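YohF (Salmonella typhimurium, PDB 6WON) is probably an NAD(P)-dependent oxidoreductase of the short-chain dehydrogenase/reductase family, acting as an acetoin dehydrogenase. Local coordinates at residues A19-L24 and A220-A224. Numbering follows the deposited sequence.
Sequences ACALLL and ASLVA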
loop_
_atom_site.group_PDB
_atom_site.type_symbol
_atom_site.label_atom_id
_atom_site.label_comp_id
_atom_site.label_asym_id
_atom_site.label_seq_id
_atom_site.Cartn_x
_atom_site.Cartn_y
_atom_site.Cartn_z
ATOM N N ALA B 19 -15.575 -10.879 -22.301
ATOM C CA ALA B 19 -15.232 -9.552 -22.802
ATOM C C ALA B 19 -13.754 -9.468 -23.186
ATOM O O ALA B 19 -13.417 -8.943 -24.255
ATOM C CB ALA B 19 -15.609 -8.487 -21.764
ATOM N N CYS B 20 -12.857 -10.008 -22.347
ATOM C CA CYS B 20 -11.434 -10.042 -22.699
ATOM C C CYS B 20 -11.197 -10.834 -23.973
ATOM O O CYS B 20 -10.466 -10.391 -24.870
ATOM C CB CYS B 20 -10.597 -10.627 -21.550
ATOM S SG CYS B 20 -10.656 -9.689 -19.999
ATOM N N ALA B 21 -11.796 -12.019 -24.068
ATOM C CA ALA B 21 -11.540 -12.867 -25.228
ATOM C C ALA B 21 -11.965 -12.177 -26.518
ATOM O O ALA B 21 -11.258 -12.240 -27.533
ATOM C CB ALA B 21 -12.263 -14.205 -25.072
ATOM N N LEU B 22 -13.119 -11.515 -26.500
ATOM C CA LEU B 22 -13.637 -10.900 -27.716
ATOM C C LEU B 22 -12.842 -9.650 -28.086
ATOM O O LEU B 22 -12.600 -9.388 -29.270
ATOM C CB LEU B 22 -15.119 -10.572 -27.534
ATOM C CG LEU B 22 -16.078 -11.777 -27.523
ATOM C CD1 LEU B 22 -17.530 -11.298 -27.500
ATOM C CD2 LEU B 22 -15.850 -12.672 -28.721
ATOM N N LEU B 23 -12.433 -8.861 -27.097
ATOM C CA LEU B 23 -11.639 -7.684 -27.416
ATOM C C LEU B 23 -10.274 -8.082 -27.959
ATOM O O LEU B 23 -9.783 -7.477 -28.921
ATOM C CB LEU B 23 -11.500 -6.795 -26.188
ATOM C CG LEU B 23 -10.881 -5.422 -26.402
ATOM C CD1 LEU B 23 -11.501 -4.678 -27.628
ATOM C CD2 LEU B 23 -11.041 -4.617 -25.127
ATOM N N LEU B 24 -9.667 -9.124 -27.384
ATOM C CA LEU B 24 -8.368 -9.574 -27.873
ATOM C C LEU B 24 -8.487 -10.138 -29.281
ATOM O O LEU B 24 -7.635 -9.867 -30.135
ATOM C CB LEU B 24 -7.768 -10.612 -26.916
ATOM C CG LEU B 24 -7.337 -10.068 -25.549
ATOM C CD1 LEU B 24 -6.924 -11.190 -24.570
ATOM C CD2 LEU B 24 -6.234 -9.016 -25.704
ATOM N N ALA B 220 -12.084 -5.438 -19.505
ATOM C CA ALA B 220 -11.447 -5.943 -20.719
ATOM C C ALA B 220 -10.574 -4.881 -21.387
ATOM O O ALA B 220 -9.486 -5.186 -21.884
ATOM C CB ALA B 220 -12.518 -6.453 -21.686
ATOM N N SER B 221 -11.019 -3.623 -21.380
ATOM C CA SER B 221 -10.252 -2.575 -22.048
ATOM C C SER B 221 -8.842 -2.458 -21.476
ATOM O O SER B 221 -7.865 -2.324 -22.225
ATOM C CB SER B 221 -10.990 -1.244 -21.937
ATOM O OG SER B 221 -10.272 -0.230 -22.619
ATOM N N LEU B 222 -8.708 -2.523 -20.150
ATOM C CA LEU B 222 -7.383 -2.438 -19.551
ATOM C C LEU B 222 -6.571 -3.693 -19.834
ATOM O O LEU B 222 -5.374 -3.613 -20.142
ATOM C CB LEU B 222 -7.489 -2.210 -18.046
ATOM C CG LEU B 222 -6.119 -2.090 -17.370
ATOM C CD1 LEU B 222 -5.356 -0.884 -17.936
ATOM C CD2 LEU B 222 -6.229 -1.994 -15.834
ATOM N N VAL B 223 -7.202 -4.864 -19.720
ATOM C CA VAL B 223 -6.525 -6.113 -20.058
ATOM C C VAL B 223 -5.974 -6.052 -21.480
ATOM O O VAL B 223 -4.828 -6.453 -21.737
ATOM C CB VAL B 223 -7.482 -7.306 -19.874
ATOM C CG1 VAL B 223 -6.859 -8.568 -20.467
ATOM C CG2 VAL B 223 -7.815 -7.514 -18.382
ATOM N N ALA B 224 -6.775 -5.538 -22.424
ATOM C CA ALA B 224 -6.289 -5.368 -23.796
ATOM C C ALA B 224 -5.075 -4.446 -23.854
ATOM O O ALA B 224 -4.105 -4.738 -24.562
ATOM C CB ALA B 224 -7.388 -4.812 -24.700
#
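In the Rossmann fold of this short-chain dehydrogenase, two helices on the same face of the parallel sheet pack together here: 15-27, which follows the first strand, and 216-226, which precedes the last. Their short segments cross at -49° with axes 8.8 Å apart, and no hydrogen bond links them.

The backbones come closest at Cys20 and Ala220, whose CA atoms are 4.6 Å apart. Ala220 CB lies 3.6 Å from both Ala19 C and Cys20 N; a bare methyl lets the helices approach so closely here. Leu23 CD2 makes a van der Waals contact with the backbone at Ala220 O, 3.6 Å away.

On the more exposed side, Ser221 turns its CB away, and its OG hydrogen-bonds to Trp225 NE1 of the second subunit.

Among the apolar side chains, Ala19 CB meets Ala220 CB at 3.7 Å. Cys20 is small enough for this tight point, yet its SG reaches Val223 CG2 at 3.9 Å; both residues are buried, and Cys20 also touches Val9 of strand 6-9. Leu24, over Ala7 and Val9, extends CD2 to 4.1 Å from Ala224 CA. The branched side chain of Leu23 spans one turn, from Ala220 to Ala224, its CD2 resting 3.7 Å from Ala224 CB.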